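Hypothetical protein (Pseudomonas syringae pv. tomato, PDB 2OT9) is of unknown function but belongs to the YaeQ family and probably has a PDDEXK nuclease-like fold. Local coordinates at residues T15-G20 against M153-T158; R101-A106 against N126-A131. One frame throughout, in Å; residues are numbered along the deposited sequence.

Contact 1 of 2, residues T15-G20 against M153-T158; sequences TDLDRG and MISEGT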
# COMPACT_ATOMS: atom_id res chain seq x y z
N THR A 15 -0.23 15.49 4.95
CA THR A 15 -1.11 16.63 4.63
C THR A 15 -1.97 16.20 3.44
O THR A 15 -1.57 16.36 2.27
CB THR A 15 -0.30 17.90 4.25
OG1 THR A 15 0.53 18.30 5.35
CG2 THR A 15 -1.22 19.04 3.92
N ASP A 16 -3.12 15.62 3.75
CA ASP A 16 -3.99 15.08 2.71
C ASP A 16 -5.11 16.08 2.49
O ASP A 16 -6.07 16.16 3.26
CB ASP A 16 -4.50 13.69 3.14
CG ASP A 16 -5.50 13.09 2.16
OD1 ASP A 16 -6.02 13.78 1.26
OD2 ASP A 16 -5.77 11.88 2.32
N LEU A 17 -4.95 16.87 1.43
CA LEU A 17 -5.89 17.95 1.14
C LEU A 17 -7.19 17.44 0.55
O LEU A 17 -8.19 18.14 0.59
CB LEU A 17 -5.24 18.96 0.21
CG LEU A 17 -3.96 19.59 0.74
CD1 LEU A 17 -3.39 20.51 -0.30
CD2 LEU A 17 -4.19 20.34 2.06
N ASP A 18 -7.18 16.24 0.00
CA ASP A 18 -8.39 15.63 -0.56
C ASP A 18 -9.36 15.17 0.52
O ASP A 18 -10.58 15.28 0.36
CB ASP A 18 -8.02 14.46 -1.47
CG ASP A 18 -7.34 14.91 -2.76
OD1 ASP A 18 -7.38 16.12 -3.07
OD2 ASP A 18 -6.77 14.04 -3.46
N ARG A 19 -8.82 14.68 1.64
CA ARG A 19 -9.66 14.17 2.73
C ARG A 19 -9.69 15.07 3.96
O ARG A 19 -10.48 14.84 4.87
CB ARG A 19 -9.21 12.76 3.13
CG ARG A 19 -9.56 11.73 2.09
CD ARG A 19 -8.97 10.40 2.44
NE ARG A 19 -9.60 9.35 1.65
CZ ARG A 19 -9.56 8.06 1.94
NH1 ARG A 19 -8.90 7.65 3.02
NH2 ARG A 19 -10.19 7.19 1.16
N GLY A 20 -8.83 16.08 3.99
CA GLY A 20 -8.74 16.97 5.14
C GLY A 20 -8.14 16.20 6.30
O GLY A 20 -8.65 16.25 7.41
N MSE A 153 2.18 14.99 0.80
CA MSE A 153 1.02 15.81 0.48
C MSE A 153 0.20 15.07 -0.57
O MSE A 153 0.74 14.57 -1.57
CB MSE A 153 1.43 17.19 -0.02
CG MSE A 153 0.23 18.03 -0.54
SE MSE A 153 0.70 19.88 -0.89
CE MSE A 153 0.75 20.48 0.94
N ILE A 154 -1.11 14.99 -0.33
CA ILE A 154 -2.03 14.36 -1.29
C ILE A 154 -2.98 15.44 -1.80
O ILE A 154 -3.74 16.06 -1.01
CB ILE A 154 -2.78 13.16 -0.65
CG1 ILE A 154 -1.77 12.14 -0.09
CG2 ILE A 154 -3.75 12.50 -1.66
CD1 ILE A 154 -2.40 10.93 0.62
N SER A 155 -2.92 15.69 -3.10
CA SER A 155 -3.72 16.73 -3.72
C SER A 155 -4.25 16.28 -5.09
O SER A 155 -3.48 15.84 -5.95
CB SER A 155 -2.87 18.00 -3.86
OG SER A 155 -3.62 19.05 -4.45
N GLU A 156 -5.57 16.38 -5.27
CA GLU A 156 -6.22 15.96 -6.51
C GLU A 156 -5.80 14.54 -6.94
O GLU A 156 -5.56 14.27 -8.13
CB GLU A 156 -5.97 16.99 -7.62
CG GLU A 156 -6.45 18.40 -7.24
CD GLU A 156 -6.36 19.43 -8.37
OE1 GLU A 156 -5.92 19.07 -9.49
OE2 GLU A 156 -6.73 20.60 -8.13
N GLY A 157 -5.70 13.63 -5.96
CA GLY A 157 -5.37 12.24 -6.24
C GLY A 157 -3.89 11.94 -6.43
O GLY A 157 -3.51 10.76 -6.51
N THR A 158 -3.06 12.98 -6.50
CA THR A 158 -1.61 12.80 -6.67
C THR A 158 -0.93 12.83 -5.32
O THR A 158 -1.27 13.64 -4.47
CB THR A 158 -0.98 13.87 -7.57
OG1 THR A 158 -1.67 13.89 -8.82
CG2 THR A 158 0.51 13.59 -7.82
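Asp18 reaches across to the hairpin turn of 153-158 and binds two successive backbone N-H groups there. Its CB carries CG anti to the carbonyl carbon and beside the backbone N (chi1 -70°). Asp18 CG lies 3.4 Å from Glu156 N. Beyond it the carboxylate splits the work. Asp18 OD1 accepts from Glu156 N at 2.9 Å, and Asp18 OD2 accepts from Gly157 N at 2.8 Å. Each oxygen uses its syn lone pair, the side facing the other oxygen. Asp18 OD2 also rests 3.8 Å from Ile154 CG2. The two bonds should fix the rotation of the carboxylate against the turn.

Before this, the strands run parallel. Ile154 N donates to Thr15 O at 3.0 Å, and Leu17 N to Ile154 O at 2.8 Å. On one face of the sheet the Asp16 carboxylate lies against Ile154. Asp16 OD1 also accepts from Arg19 N, which comes from above the carboxylate plane, while Asp16 OD2 forms a salt bridge with Arg179. On the other face Thr15 CG2 meets Met153 CE at 3.9 Å; the residue is selenomethionine. Leu17 CD1, from the loop after the strand, approaches Met153 SE.

Asp16 thus forms an Asx motif where the chain leaves strand 6-16. Ser155 to Thr158 is a type I' turn linking strands 147-155 and 158-163, a beta hairpin whose turn is held by an aspartate from the neighbouring parallel strand's exit loop.

Contact 2 of 2, residues R101-A106 against N126-A131; sequences RTSLLA and NVNIAA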
# COMPACT_ATOMS: atom_id res chain seq x y z
N ARG A 101 -14.10 -3.57 1.91
CA ARG A 101 -13.34 -2.88 0.88
C ARG A 101 -12.03 -3.60 0.69
O ARG A 101 -11.35 -3.92 1.66
CB ARG A 101 -13.08 -1.42 1.26
CG ARG A 101 -12.30 -0.66 0.19
CD ARG A 101 -12.16 0.81 0.53
NE ARG A 101 -11.86 1.53 -0.71
CZ ARG A 101 -12.80 2.07 -1.49
NH1 ARG A 101 -12.43 2.67 -2.60
NH2 ARG A 101 -14.09 2.01 -1.17
N THR A 102 -11.69 -3.88 -0.56
CA THR A 102 -10.41 -4.47 -0.89
C THR A 102 -9.66 -3.51 -1.79
O THR A 102 -10.22 -3.00 -2.76
CB THR A 102 -10.60 -5.79 -1.66
OG1 THR A 102 -11.41 -6.66 -0.89
CG2 THR A 102 -9.27 -6.49 -1.93
N SER A 103 -8.38 -3.26 -1.47
CA SER A 103 -7.57 -2.43 -2.35
C SER A 103 -6.27 -3.14 -2.67
O SER A 103 -5.75 -3.89 -1.88
CB SER A 103 -7.27 -1.04 -1.75
OG SER A 103 -8.49 -0.33 -1.56
N LEU A 104 -5.75 -2.85 -3.85
CA LEU A 104 -4.43 -3.35 -4.21
C LEU A 104 -3.63 -2.22 -4.81
O LEU A 104 -4.09 -1.56 -5.76
CB LEU A 104 -4.56 -4.51 -5.21
CG LEU A 104 -3.28 -4.91 -5.96
CD1 LEU A 104 -2.22 -5.49 -4.99
CD2 LEU A 104 -3.61 -5.90 -7.06
N LEU A 105 -2.42 -2.00 -4.27
CA LEU A 105 -1.43 -1.18 -4.96
C LEU A 105 -0.46 -2.10 -5.68
O LEU A 105 0.46 -2.68 -5.06
CB LEU A 105 -0.63 -0.28 -3.99
CG LEU A 105 -1.26 1.00 -3.48
CD1 LEU A 105 -0.21 1.84 -2.77
CD2 LEU A 105 -1.88 1.79 -4.67
N ALA A 106 -0.65 -2.23 -6.98
CA ALA A 106 0.13 -3.13 -7.80
C ALA A 106 1.43 -2.44 -8.21
O ALA A 106 1.47 -1.21 -8.27
CB ALA A 106 -0.68 -3.54 -9.03
N ASN A 126 -16.46 -4.27 -4.54
CA ASN A 126 -15.57 -3.22 -4.02
C ASN A 126 -14.09 -3.61 -3.99
O ASN A 126 -13.42 -3.54 -2.95
CB ASN A 126 -16.02 -2.74 -2.63
CG ASN A 126 -15.52 -1.33 -2.29
OD1 ASN A 126 -14.99 -0.61 -3.14
ND2 ASN A 126 -15.71 -0.92 -1.04
N VAL A 127 -13.58 -4.02 -5.15
CA VAL A 127 -12.15 -4.24 -5.30
C VAL A 127 -11.58 -3.08 -6.11
O VAL A 127 -12.13 -2.71 -7.15
CB VAL A 127 -11.82 -5.62 -5.95
CG1 VAL A 127 -10.32 -5.77 -6.21
CG2 VAL A 127 -12.35 -6.76 -5.08
N ASN A 128 -10.49 -2.51 -5.62
CA ASN A 128 -9.93 -1.28 -6.16
C ASN A 128 -8.45 -1.49 -6.38
O ASN A 128 -7.76 -1.95 -5.46
CB ASN A 128 -10.16 -0.13 -5.16
CG ASN A 128 -11.61 0.05 -4.80
OD1 ASN A 128 -12.34 0.76 -5.49
ND2 ASN A 128 -12.05 -0.58 -3.70
N ILE A 129 -7.98 -1.21 -7.59
CA ILE A 129 -6.61 -1.54 -7.97
C ILE A 129 -5.97 -0.36 -8.67
O ILE A 129 -6.49 0.13 -9.69
CB ILE A 129 -6.54 -2.78 -8.94
CG1 ILE A 129 -7.21 -4.01 -8.32
CG2 ILE A 129 -5.07 -3.09 -9.33
CD1 ILE A 129 -7.33 -5.19 -9.27
N ALA A 130 -4.84 0.09 -8.13
CA ALA A 130 -4.05 1.15 -8.74
C ALA A 130 -2.62 0.64 -8.87
O ALA A 130 -2.17 -0.17 -8.06
CB ALA A 130 -4.09 2.41 -7.88
N ALA A 131 -1.91 1.09 -9.89
CA ALA A 131 -0.51 0.71 -10.08
C ALA A 131 0.43 1.89 -9.77
O ALA A 131 0.13 3.03 -10.13
CB ALA A 131 -0.29 0.23 -11.51
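Arg101 has CG anti to the backbone N (chi1 -179°) and runs extended to NE, while Asn128 has CG anti to the carbonyl carbon (chi1 -56°). The guanidinium and the Asn128 amide come together nearly parallel, their planes 10° apart. The Asn128 amide lies over one face of the guanidinium, with Asn128 ND2 3.3 Å above the Arg101 guanidinium plane, nearer its edge than its middle. Arg101 NH1 and Asn128 ND2 are both donors and make no hydrogen bond. The Asn126 amide is turned steeply to the guanidinium.

Asn128 ND2 donates to Asn126 OD1 at 3.0 Å and to Thr102 O at 3.2 Å. Thr102 O also accepts from Asn128 N at 2.9 Å. The two donors reach this oxygen from opposite faces of its carbonyl plane. Asn128 OD1 is taken by Glu178 N, and Asn126 ND2 by Glu100 O, so both amides are held at each end.

Farther along, Leu104 N bonds to Asn128 O at 2.7 Å, and the ladder continues through Ala130 N to Leu104 O and Ala106 N to Ala130 O. Leu104 CD2 packs on Ile129 CG2 at 3.9 Å. On the opposite face Leu105 CD2 touches Ala130 CB at the same distance.

This is a buried pair of parallel strands. Helix 111-117 lies between them in sequence, making a beta-alpha-beta crossover within the mixed sheet.

How the contacts relate
Contacts 1 and 2 join different neighbours in one mixed sheet. Their centres are 18 Å apart, and their nearest atoms about 6 Å, without touching. Both are parallel pairings, but they differ in span: contact 1 closes over 132 intervening residues, and the crossover of contact 2 falls within that interval. Strands 158-163 and 166-174 separate them in the sheet. The C-terminal tail serves both, with Arg179 bound to Asp16 and Glu178 to Asn128. Contact 2 lies close to the tartrate site: the Leu104 side chain is about 6 Å from the ligand and touches Pro87, a pocket residue.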